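Local coordinates for PaaA (Enterobacter agglomerans, PDB 5FF5), which probably adenylates its substrate as a ThiF/E1-like enzyme, on the route to the bicyclic core of pantocin A, at residues 142-154 / 326-340. Numbering follows the deposited sequence.
Sequences GWGTWCALQLAMS and APSLSIMAGIVTDQV. With SO4 (sulfate ion), chain C.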
loop_
_atom_site.group_PDB
_atom_site.type_symbol
_atom_site.label_atom_id
_atom_site.label_comp_id
_atom_site.label_asym_id
_atom_site.label_seq_id
_atom_site.Cartn_x
_atom_site.Cartn_y
_atom_site.Cartn_z
ATOM N N GLY A 142 -3.775 -14.426 0.562
ATOM C CA GLY A 142 -2.988 -13.218 0.433
ATOM C C GLY A 142 -3.739 -12.029 -0.148
ATOM O O GLY A 142 -3.966 -11.042 0.548
ATOM N N TRP A 143 -4.112 -12.096 -1.424
ATOM C CA TRP A 143 -4.778 -10.951 -2.041
ATOM C C TRP A 143 -6.020 -10.605 -1.227
ATOM O O TRP A 143 -6.351 -9.438 -1.049
ATOM C CB TRP A 143 -5.152 -11.237 -3.506
ATOM C CG TRP A 143 -6.164 -12.327 -3.715
ATOM C CD1 TRP A 143 -5.917 -13.666 -3.909
ATOM C CD2 TRP A 143 -7.596 -12.169 -3.803
ATOM N NE1 TRP A 143 -7.107 -14.351 -4.085
ATOM C CE2 TRP A 143 -8.150 -13.461 -4.031
ATOM C CE3 TRP A 143 -8.464 -11.070 -3.702
ATOM C CZ2 TRP A 143 -9.528 -13.675 -4.167
ATOM C CZ3 TRP A 143 -9.843 -11.291 -3.836
ATOM C CH2 TRP A 143 -10.355 -12.586 -4.064
ATOM N N GLY A 144 -6.646 -11.639 -0.676
ATOM C CA GLY A 144 -7.896 -11.520 0.045
ATOM C C GLY A 144 -7.857 -10.738 1.330
ATOM O O GLY A 144 -8.741 -9.923 1.590
ATOM N N THR A 145 -6.834 -10.996 2.143
ATOM C CA THR A 145 -6.694 -10.347 3.449
ATOM C C THR A 145 -6.354 -8.862 3.355
ATOM O O THR A 145 -6.787 -8.070 4.186
ATOM C CB THR A 145 -5.590 -11.022 4.294
ATOM O OG1 THR A 145 -4.404 -11.185 3.509
ATOM C CG2 THR A 145 -6.034 -12.380 4.780
ATOM N N TRP A 146 -5.582 -8.476 2.348
ATOM C CA TRP A 146 -5.187 -7.077 2.213
ATOM C C TRP A 146 -6.331 -6.227 1.718
ATOM O O TRP A 146 -6.466 -5.081 2.130
ATOM C CB TRP A 146 -3.989 -6.945 1.285
ATOM C CG TRP A 146 -2.739 -7.458 1.889
ATOM C CD1 TRP A 146 -2.290 -8.741 1.881
ATOM C CD2 TRP A 146 -1.768 -6.699 2.603
ATOM N NE1 TRP A 146 -1.099 -8.830 2.551
ATOM C CE2 TRP A 146 -0.755 -7.586 3.004
ATOM C CE3 TRP A 146 -1.649 -5.342 2.934
ATOM C CZ2 TRP A 146 0.356 -7.174 3.716
ATOM C CZ3 TRP A 146 -0.550 -4.934 3.651
ATOM C CH2 TRP A 146 0.443 -5.846 4.032
ATOM N N CYS A 147 -7.154 -6.786 0.838
ATOM C CA CYS A 147 -8.307 -6.050 0.341
ATOM C C CYS A 147 -9.333 -5.792 1.442
ATOM O O CYS A 147 -9.895 -4.701 1.528
ATOM C CB CYS A 147 -8.981 -6.780 -0.812
ATOM S SG CYS A 147 -8.106 -6.728 -2.379
ATOM N N ALA A 148 -9.607 -6.802 2.260
ATOM C CA ALA A 148 -10.540 -6.629 3.363
ATOM C C ALA A 148 -10.064 -5.502 4.267
ATOM O O ALA A 148 -10.835 -4.611 4.654
ATOM C CB ALA A 148 -10.687 -7.921 4.153
ATOM N N LEU A 149 -8.774 -5.553 4.586
ATOM C CA LEU A 149 -8.186 -4.618 5.511
ATOM C C LEU A 149 -8.367 -3.183 5.073
ATOM O O LEU A 149 -8.982 -2.391 5.785
ATOM C CB LEU A 149 -6.705 -4.896 5.686
ATOM C CG LEU A 149 -6.072 -3.940 6.697
ATOM C CD1 LEU A 149 -6.905 -3.875 7.978
ATOM C CD2 LEU A 149 -4.650 -4.325 6.979
ATOM N N GLN A 150 -7.821 -2.847 3.904
ATOM C CA GLN A 150 -7.810 -1.459 3.439
ATOM C C GLN A 150 -9.214 -0.943 3.190
ATOM O O GLN A 150 -9.487 0.242 3.403
ATOM C CB GLN A 150 -6.954 -1.319 2.173
ATOM C CG GLN A 150 -5.459 -1.441 2.426
ATOM C CD GLN A 150 -4.638 -1.403 1.156
ATOM O OE1 GLN A 150 -5.060 -0.845 0.148
ATOM N NE2 GLN A 150 -3.450 -1.991 1.202
ATOM N N LEU A 151 -10.105 -1.844 2.791
ATOM C CA LEU A 151 -11.512 -1.524 2.657
ATOM C C LEU A 151 -12.133 -1.218 4.022
ATOM O O LEU A 151 -12.903 -0.264 4.171
ATOM C CB LEU A 151 -12.248 -2.682 1.993
ATOM C CG LEU A 151 -12.094 -2.818 0.481
ATOM C CD1 LEU A 151 -12.418 -4.242 0.010
ATOM C CD2 LEU A 151 -13.010 -1.807 -0.198
ATOM N N ALA A 152 -11.794 -2.008 5.030
ATOM C CA ALA A 152 -12.334 -1.746 6.356
ATOM C C ALA A 152 -11.828 -0.389 6.867
ATOM O O ALA A 152 -12.603 0.428 7.386
ATOM C CB ALA A 152 -11.963 -2.862 7.317
HETATM N N MSE A 153 -10.527 -0.151 6.705
HETATM C CA MSE A 153 -9.928 1.107 7.130
HETATM C C MSE A 153 -10.589 2.301 6.429
HETATM O O MSE A 153 -10.766 3.372 7.021
HETATM C CB MSE A 153 -8.419 1.106 6.865
HETATM C CG MSE A 153 -7.651 0.044 7.636
HETATM SE SE MSE A 153 -5.727 -0.047 7.194
HETATM C CE MSE A 153 -5.019 0.912 8.740
ATOM N N SER A 154 -10.971 2.101 5.175
ATOM C CA SER A 154 -11.462 3.182 4.352
ATOM C C SER A 154 -12.922 3.501 4.661
ATOM O O SER A 154 -13.501 4.441 4.099
ATOM C CB SER A 154 -11.285 2.809 2.901
ATOM O OG SER A 154 -9.906 2.657 2.646
ATOM N N ALA A 326 4.660 -10.607 1.301
ATOM C CA ALA A 326 3.659 -9.550 1.491
ATOM C C ALA A 326 3.657 -8.407 0.438
ATOM O O ALA A 326 2.582 -7.972 0.001
ATOM C CB ALA A 326 3.796 -8.969 2.906
ATOM N N PRO A 327 4.849 -7.916 0.035
ATOM C CA PRO A 327 4.978 -6.732 -0.836
ATOM C C PRO A 327 4.113 -6.752 -2.092
ATOM O O PRO A 327 3.572 -5.730 -2.493
ATOM C CB PRO A 327 6.462 -6.738 -1.215
ATOM C CG PRO A 327 7.122 -7.362 -0.043
ATOM C CD PRO A 327 6.169 -8.412 0.467
ATOM N N SER A 328 4.013 -7.902 -2.727
ATOM C CA SER A 328 3.247 -8.015 -3.954
ATOM C C SER A 328 1.756 -7.848 -3.675
ATOM O O SER A 328 1.011 -7.324 -4.496
ATOM C CB SER A 328 3.555 -9.352 -4.604
ATOM O OG SER A 328 4.745 -9.886 -4.022
ATOM N N LEU A 329 1.318 -8.309 -2.511
ATOM C CA LEU A 329 -0.088 -8.244 -2.145
ATOM C C LEU A 329 -0.541 -6.825 -1.819
ATOM O O LEU A 329 -1.662 -6.431 -2.165
ATOM C CB LEU A 329 -0.367 -9.154 -0.951
ATOM C CG LEU A 329 0.007 -10.630 -1.071
ATOM C CD1 LEU A 329 -0.375 -11.340 0.218
ATOM C CD2 LEU A 329 -0.679 -11.258 -2.248
ATOM N N SER A 330 0.311 -6.060 -1.139
ATOM C CA SER A 330 -0.084 -4.712 -0.725
ATOM C C SER A 330 -0.276 -3.824 -1.945
ATOM O O SER A 330 -1.246 -3.049 -2.021
ATOM C CB SER A 330 0.950 -4.077 0.217
ATOM O OG SER A 330 2.062 -4.929 0.423
ATOM N N ILE A 331 0.627 -3.963 -2.912
ATOM C CA ILE A 331 0.501 -3.200 -4.133
ATOM C C ILE A 331 -0.829 -3.535 -4.794
ATOM O O ILE A 331 -1.580 -2.637 -5.172
ATOM C CB ILE A 331 1.636 -3.482 -5.106
ATOM C CG1 ILE A 331 2.963 -3.045 -4.520
ATOM C CG2 ILE A 331 1.411 -2.730 -6.390
ATOM C CD1 ILE A 331 4.070 -3.119 -5.502
HETATM N N MSE A 332 -1.119 -4.833 -4.895
HETATM C CA MSE A 332 -2.310 -5.323 -5.573
HETATM C C MSE A 332 -3.605 -4.901 -4.867
HETATM O O MSE A 332 -4.581 -4.533 -5.527
HETATM C CB MSE A 332 -2.234 -6.836 -5.688
HETATM C CG MSE A 332 -2.855 -7.434 -6.940
HETATM SE SE MSE A 332 -1.842 -9.039 -7.418
HETATM C CE MSE A 332 -1.779 -9.898 -5.670
ATOM N N ALA A 333 -3.616 -4.931 -3.536
ATOM C CA ALA A 333 -4.811 -4.532 -2.793
ATOM C C ALA A 333 -5.026 -3.013 -2.798
ATOM O O ALA A 333 -6.168 -2.539 -2.746
ATOM C CB ALA A 333 -4.738 -5.034 -1.382
ATOM N N GLY A 334 -3.926 -2.262 -2.842
ATOM C CA GLY A 334 -3.975 -0.812 -2.869
ATOM C C GLY A 334 -4.455 -0.263 -4.195
ATOM O O GLY A 334 -5.173 0.727 -4.234
ATOM N N ILE A 335 -4.005 -0.863 -5.289
ATOM C CA ILE A 335 -4.537 -0.538 -6.601
ATOM C C ILE A 335 -6.030 -0.874 -6.658
ATOM O O ILE A 335 -6.840 -0.081 -7.130
ATOM C CB ILE A 335 -3.804 -1.298 -7.696
ATOM C CG1 ILE A 335 -2.306 -1.075 -7.571
ATOM C CG2 ILE A 335 -4.310 -0.892 -9.060
ATOM C CD1 ILE A 335 -1.512 -1.723 -8.664
ATOM N N VAL A 336 -6.386 -2.048 -6.144
ATOM C CA VAL A 336 -7.765 -2.499 -6.121
ATOM C C VAL A 336 -8.631 -1.602 -5.267
ATOM O O VAL A 336 -9.715 -1.197 -5.668
ATOM C CB VAL A 336 -7.880 -3.920 -5.562
ATOM C CG1 VAL A 336 -9.311 -4.216 -5.177
ATOM C CG2 VAL A 336 -7.394 -4.918 -6.570
ATOM N N THR A 337 -8.155 -1.304 -4.069
ATOM C CA THR A 337 -8.954 -0.553 -3.125
ATOM C C THR A 337 -9.208 0.859 -3.641
ATOM O O THR A 337 -10.354 1.332 -3.619
ATOM C CB THR A 337 -8.270 -0.504 -1.767
ATOM O OG1 THR A 337 -8.020 -1.843 -1.335
ATOM C CG2 THR A 337 -9.139 0.212 -0.745
ATOM N N ASP A 338 -8.153 1.511 -4.134
ATOM C CA ASP A 338 -8.289 2.828 -4.735
ATOM C C ASP A 338 -9.298 2.799 -5.886
ATOM O O ASP A 338 -10.169 3.667 -5.961
ATOM C CB ASP A 338 -6.945 3.353 -5.217
ATOM C CG ASP A 338 -7.046 4.766 -5.827
ATOM O OD1 ASP A 338 -7.177 5.743 -5.043
ATOM O OD2 ASP A 338 -6.956 4.909 -7.075
ATOM N N GLN A 339 -9.189 1.810 -6.777
ATOM C CA GLN A 339 -10.123 1.693 -7.909
ATOM C C GLN A 339 -11.540 1.364 -7.467
ATOM O O GLN A 339 -12.507 1.842 -8.062
ATOM C CB GLN A 339 -9.673 0.632 -8.911
ATOM C CG GLN A 339 -8.410 0.986 -9.680
ATOM C CD GLN A 339 -8.533 2.278 -10.463
ATOM O OE1 GLN A 339 -9.292 2.360 -11.437
ATOM N NE2 GLN A 339 -7.756 3.292 -10.063
ATOM N N VAL A 340 -11.681 0.533 -6.441
ATOM C CA VAL A 340 -13.014 0.240 -5.917
ATOM C C VAL A 340 -13.615 1.470 -5.247
ATOM O O VAL A 340 -14.797 1.745 -5.421
ATOM C CB VAL A 340 -12.992 -0.933 -4.931
ATOM C CG1 VAL A 340 -14.292 -1.012 -4.137
ATOM C CG2 VAL A 340 -12.689 -2.213 -5.676
HETATM S S SO4 C . -1.933 -16.844 -1.003
HETATM O O1 SO4 C . -0.786 -16.132 -1.580
HETATM O O2 SO4 C . -1.943 -16.658 0.442
HETATM O O3 SO4 C . -1.857 -18.292 -1.235
HETATM O O4 SO4 C . -3.169 -16.283 -1.563
#
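A326 sets its CB obliquely against CZ2 of W146. One turn on, L329 crosses the indole at about a right angle: L329 CB meets W146 CD1, while L329 CD1 and CD2 spread over the backbone of G142 and W143; with no side chain on G142, the leucine methyls can lie against the main chain there. The W146 indole reaches this hole among A326, L329, S330 and A333 because its CG stands anti to the carbonyl carbon (chi1 -71°). S330 then lays CB over the six-membered ring, 4.1 Å from the centroid, a CH-pi contact; its hydroxyl bonds back to A326 O, 3.1 Å from OG, so a polar residue can offer carbon to the ring. NE1 of W146 is satisfied by R174 O. Selenomethionine M332 brings CE to W143 CB. A333, small enough for the closest backbone approach, with its CA 4.9 Å from that of C147, puts its methyl against W146 CB and C147 SG. Q150, its chain extended beyond CG, is a second knob, its amide set among S330, A333, G334 and T337. V336 CG1 abuts C147 SG, and T337 turns CG2 toward the backbone of L151 while its OG1 lies 3.5 Å from Q150 OE1. V340 closes the row, its CG1 4.2 Å from L151 CD2. The axes cross at -47°, 8.5 Å apart at closest approach, and I331 and I335 pack against I335 and I331 of the second subunit. At the amino end of helix 142-153, G142 N donates to O2 and O4 of a sulfate, probably from the crystallisation liquor and also held by R174, as expected for a Rossmann-type helix, whose amino end probably favours anions. With no hydrogen bond between the helices, the contact depends mainly on the shape fit of the W146 and Q150 knobs and apolar side chains.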